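Side-chain contacts in acyl-CoA dehydrogenase (Slackia heliotrinireducens, PDB 4RM7), which belongs to the acyl-CoA dehydrogenase family, whose chain folds into a helical, then a beta-sheet, then a second helical domain: residues A[62-65]-A[66-69]; A[294-297]-A[298-302]. One frame throughout, in Å; residues are numbered along the deposited sequence.

Contact 1 (A[62-65]-A[66-69]); sequences RRNH and RTYD
Arg62, the first residue of a type I turn that ends at His65, reaches forward to lie over the ring of Tyr68. Its CB rests near the carbonyl of Thr67. CG then sits over the centre of the Tyr68 ring, a CH-pi contact 3.8 Å from the centroid and 13° off the normal. The chain stays extended through NE, so CD passes the Arg66 carbonyl and the guanidinium lands with one face over Tyr68 CE2, the two planes 49° apart. At the tip Arg62 NH2 donates to Arg66 O at 2.7 Å.

Just past the turn, Asn64 OD1 accepts from Arg66 N at 2.6 Å, an Asx turn, and from Thr67 N at 2.7 Å, the latter on a lone pair. Asn64 ND2 reaches Thr67 OG1 in the amide plane, and the Arg66 guanidinium stacks on the amide. Arg63, bent at chi3 (60°), grips Asp69 side-on: NE to OD2 at 2.7 Å and NH2 to OD1 at 2.8 Å. A water joins Asn64 N, Thr67 O and Asp69 OD1.

The loop links helix 43-50 to helix 70-84; Arg62 and Tyr68 pack on helix 90-103, where both meet Glu101.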
loop_
_atom_site.group_PDB
_atom_site.type_symbol
_atom_site.label_atom_id
_atom_site.label_comp_id
_atom_site.label_asym_id
_atom_site.label_seq_id
_atom_site.Cartn_x
_atom_site.Cartn_y
_atom_site.Cartn_z
ATOM N N ARG A 62 -41.329 4.684 9.201
ATOM C CA ARG A 62 -41.083 5.892 8.414
ATOM C C ARG A 62 -41.703 7.100 9.098
ATOM O O ARG A 62 -42.853 7.441 8.845
ATOM C CB ARG A 62 -41.639 5.758 6.994
ATOM C CG ARG A 62 -41.011 4.651 6.139
ATOM C CD ARG A 62 -41.853 4.372 4.885
ATOM N NE ARG A 62 -41.492 3.092 4.276
ATOM C CZ ARG A 62 -40.639 2.942 3.259
ATOM N NH1 ARG A 62 -40.370 1.718 2.789
ATOM N NH2 ARG A 62 -40.053 4.009 2.709
ATOM N N ARG A 63 -40.929 7.740 9.966
ATOM C CA ARG A 63 -41.373 8.929 10.678
ATOM C C ARG A 63 -42.074 9.941 9.778
ATOM O O ARG A 63 -43.192 10.372 10.081
ATOM C CB ARG A 63 -40.185 9.593 11.358
ATOM C CG ARG A 63 -40.468 10.969 11.903
ATOM C CD ARG A 63 -39.165 11.647 12.256
ATOM N NE ARG A 63 -38.342 11.743 11.066
ATOM C CZ ARG A 63 -38.392 12.766 10.223
ATOM N NH1 ARG A 63 -39.205 13.781 10.475
ATOM N NH2 ARG A 63 -37.622 12.786 9.144
ATOM N N ASN A 64 -41.437 10.305 8.666
ATOM C CA ASN A 64 -42.003 11.320 7.771
ATOM C C ASN A 64 -43.082 10.777 6.833
ATOM O O ASN A 64 -43.591 11.517 5.989
ATOM C CB ASN A 64 -40.893 12.010 6.945
ATOM C CG ASN A 64 -40.134 11.052 6.014
ATOM O OD1 ASN A 64 -40.670 10.052 5.536
ATOM N ND2 ASN A 64 -38.878 11.380 5.744
ATOM N N HIS A 65 -43.405 9.489 6.992
ATOM C CA HIS A 65 -44.400 8.758 6.187
ATOM C C HIS A 65 -43.926 8.432 4.770
ATOM O O HIS A 65 -44.668 7.822 4.004
ATOM C CB HIS A 65 -45.723 9.526 6.106
ATOM C CG HIS A 65 -46.247 9.974 7.435
ATOM N ND1 HIS A 65 -46.782 9.102 8.358
ATOM C CD2 HIS A 65 -46.322 11.205 7.995
ATOM C CE1 HIS A 65 -47.165 9.775 9.429
ATOM N NE2 HIS A 65 -46.896 11.054 9.235
ATOM N N ARG A 66 -42.702 8.827 4.423
ATOM C CA ARG A 66 -42.156 8.543 3.094
ATOM C C ARG A 66 -40.935 7.630 3.174
ATOM O O ARG A 66 -40.898 6.557 2.576
ATOM C CB ARG A 66 -41.780 9.838 2.374
ATOM C CG ARG A 66 -42.838 10.922 2.440
ATOM C CD ARG A 66 -42.367 12.200 1.765
ATOM N NE ARG A 66 -41.092 12.680 2.299
ATOM C CZ ARG A 66 -40.975 13.591 3.264
ATOM N NH1 ARG A 66 -42.062 14.120 3.812
ATOM N NH2 ARG A 66 -39.770 13.973 3.682
ATOM N N THR A 67 -39.933 8.063 3.925
ATOM C CA THR A 67 -38.691 7.310 4.043
ATOM C C THR A 67 -38.289 7.089 5.500
ATOM O O THR A 67 -38.791 7.758 6.406
ATOM C CB THR A 67 -37.541 8.037 3.333
ATOM O OG1 THR A 67 -37.203 9.212 4.078
ATOM C CG2 THR A 67 -37.949 8.442 1.926
ATOM N N TYR A 68 -37.376 6.151 5.719
ATOM C CA TYR A 68 -36.723 6.036 7.009
ATOM C C TYR A 68 -35.711 7.183 7.199
ATOM O O TYR A 68 -35.400 7.928 6.261
ATOM C CB TYR A 68 -36.047 4.677 7.135
ATOM C CG TYR A 68 -37.045 3.544 7.148
ATOM C CD1 TYR A 68 -37.580 3.083 8.347
ATOM C CD2 TYR A 68 -37.483 2.953 5.963
ATOM C CE1 TYR A 68 -38.508 2.060 8.368
ATOM C CE2 TYR A 68 -38.413 1.924 5.978
ATOM C CZ TYR A 68 -38.922 1.490 7.185
ATOM O OH TYR A 68 -39.844 0.476 7.223
ATOM N N ASP A 69 -35.220 7.341 8.422
ATOM C CA ASP A 69 -34.182 8.321 8.698
ATOM C C ASP A 69 -32.828 7.604 8.698
ATOM O O ASP A 69 -32.411 7.035 9.722
ATOM C CB ASP A 69 -34.429 9.019 10.035
ATOM C CG ASP A 69 -35.710 9.861 10.043
ATOM O OD1 ASP A 69 -36.100 10.400 8.976
ATOM O OD2 ASP A 69 -36.327 9.995 11.130
HETATM O O HOH W 1 -38.394 9.562 8.216
#

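Contact 2 (A[294-297]-A[298-302]); sequences KLTN and MRNLV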
loop_
_atom_site.group_PDB
_atom_site.type_symbol
_atom_site.label_atom_id
_atom_site.label_comp_id
_atom_site.label_asym_id
_atom_site.label_seq_id
_atom_site.Cartn_x
_atom_site.Cartn_y
_atom_site.Cartn_z
ATOM N N LYS A 294 -7.955 6.260 9.136
ATOM C CA LYS A 294 -8.888 5.418 8.408
ATOM C C LYS A 294 -10.287 5.485 9.023
ATOM O O LYS A 294 -11.271 5.579 8.289
ATOM C CB LYS A 294 -8.377 3.979 8.344
ATOM C CG LYS A 294 -7.166 3.871 7.428
ATOM C CD LYS A 294 -6.616 2.484 7.385
ATOM C CE LYS A 294 -5.304 2.469 6.637
ATOM N NZ LYS A 294 -4.692 1.108 6.638
ATOM N N LEU A 295 -10.380 5.475 10.355
ATOM C CA LEU A 295 -11.687 5.551 11.011
ATOM C C LEU A 295 -12.357 6.882 10.684
ATOM O O LEU A 295 -13.566 6.933 10.431
ATOM C CB LEU A 295 -11.567 5.411 12.521
ATOM C CG LEU A 295 -11.222 4.063 13.115
ATOM C CD1 LEU A 295 -10.953 4.218 14.609
ATOM C CD2 LEU A 295 -12.392 3.123 12.844
ATOM N N THR A 296 -11.565 7.954 10.699
ATOM C CA THR A 296 -12.073 9.287 10.366
ATOM C C THR A 296 -12.664 9.289 8.958
ATOM O O THR A 296 -13.773 9.765 8.745
ATOM C CB THR A 296 -10.970 10.364 10.466
ATOM O OG1 THR A 296 -10.299 10.245 11.726
ATOM C CG2 THR A 296 -11.572 11.770 10.365
ATOM N N ASN A 297 -11.922 8.742 8.006
ATOM C CA ASN A 297 -12.365 8.682 6.620
ATOM C C ASN A 297 -13.635 7.823 6.449
ATOM O O ASN A 297 -14.602 8.251 5.834
ATOM C CB ASN A 297 -11.219 8.163 5.723
ATOM C CG ASN A 297 -10.110 9.201 5.511
ATOM O OD1 ASN A 297 -10.309 10.397 5.731
ATOM N ND2 ASN A 297 -8.945 8.746 5.055
HETATM N N MSE A 298 -13.626 6.617 7.006
HETATM C CA MSE A 298 -14.794 5.749 6.996
HETATM C C MSE A 298 -16.051 6.453 7.474
HETATM O O MSE A 298 -17.098 6.368 6.827
HETATM C CB MSE A 298 -14.568 4.531 7.878
HETATM C CG MSE A 298 -13.534 3.556 7.361
HETATM SE SE MSE A 298 -13.441 2.046 8.599
HETATM C CE MSE A 298 -11.562 2.181 9.062
ATOM N N ARG A 299 -15.934 7.143 8.606
ATOM C CA ARG A 299 -17.077 7.767 9.265
ATOM C C ARG A 299 -17.597 8.906 8.409
ATOM O O ARG A 299 -18.797 9.047 8.203
ATOM C CB ARG A 299 -16.694 8.257 10.666
ATOM C CG ARG A 299 -17.864 8.743 11.502
ATOM C CD ARG A 299 -17.501 8.891 12.990
ATOM N NE ARG A 299 -17.410 7.592 13.644
ATOM C CZ ARG A 299 -16.314 7.085 14.209
ATOM N NH1 ARG A 299 -15.169 7.768 14.204
ATOM N NH2 ARG A 299 -16.367 5.867 14.763
ATOM N N ASN A 300 -16.675 9.707 7.896
ATOM C CA ASN A 300 -17.010 10.758 6.973
ATOM C C ASN A 300 -17.752 10.247 5.718
ATOM O O ASN A 300 -18.683 10.887 5.254
ATOM C CB ASN A 300 -15.741 11.490 6.562
ATOM C CG ASN A 300 -15.297 12.509 7.593
ATOM O OD1 ASN A 300 -16.106 12.990 8.395
ATOM N ND2 ASN A 300 -14.012 12.870 7.557
ATOM N N LEU A 301 -17.350 9.100 5.180
ATOM C CA LEU A 301 -17.981 8.595 3.973
ATOM C C LEU A 301 -19.349 8.028 4.308
ATOM O O LEU A 301 -20.323 8.299 3.609
ATOM C CB LEU A 301 -17.127 7.534 3.292
ATOM C CG LEU A 301 -15.830 8.029 2.648
ATOM C CD1 LEU A 301 -15.003 6.844 2.143
ATOM C CD2 LEU A 301 -16.102 8.986 1.502
ATOM N N VAL A 302 -19.435 7.278 5.400
ATOM C CA VAL A 302 -20.702 6.665 5.784
ATOM C C VAL A 302 -21.725 7.739 6.185
ATOM O O VAL A 302 -22.820 7.807 5.616
ATOM C CB VAL A 302 -20.492 5.655 6.907
ATOM C CG1 VAL A 302 -21.820 5.085 7.367
ATOM C CG2 VAL A 302 -19.607 4.535 6.409
HETATM O O HOH W 2 -12.358 12.133 5.571
#
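Selenomethionine 298 (Met298) folds back against the preceding turn of the long helix 282-311, part of the helical C-terminal domain of the acyl-CoA dehydrogenase fold. CG leaves beside the backbone N (chi1 -69°), and a bend at chi3 (-122°) swings Met298 CE round to Lys294 CB, 3.7 Å away. From there Met298 CE also meets Leu295 CD2 at 4.0 Å, the two side chains slanting across each other, while CG rests on the carbonyl of Lys294. Helices 234-270 and 316-341 both supply neighbours for Met298, through Leu254, Ala329 and Val333.

Thr296 and Asn300, one turn apart, lie side by side and point the same way, with Thr296 CG2 3.9 Å from Asn300 ND2. A second subunit packs against this part of the helix: Thr296 touches Leu301 of that subunit, and Asn297 meets Asn297 of the same neighbour. Arg299 CG is anti to the backbone N (chi1 -172°), and the chain carries the guanidinium to a salt bridge with Glu78 and a hydrogen bond to Gln258. Lys294 stretches out straight to Glu332.

Beneath the side chains the i to i+4 ladder is regular, with Met298 N to Lys294 O at 2.9 Å. Asn297 and Asn300 are joined by a water that lies 2.7 Å from Asn297 OD1 and accepts from Asn300 ND2 at the same distance of 2.7 Å.

Overall arrangement
From the N terminus the chain first reaches contact 1, where residues 62-69 form the last part of the loop between helix 43-50 and helix 70-84, and Arg62 and Tyr68 lean on helix 90-103. It then runs through the beta sheet of the middle domain and along helix 234-270 before contact 2, at residues 294-302, where the closure is a turn of helix 282-311. The two are in series and neither nests nor crosses. The centres of contact 1 and contact 2 lie about 25 Å apart, and the nearest atoms of contact 1 and contact 2 about 10 Å. Helix 70-84, which starts right after contact 1, reaches contact 2 through Glu78 and so touches both helical domains.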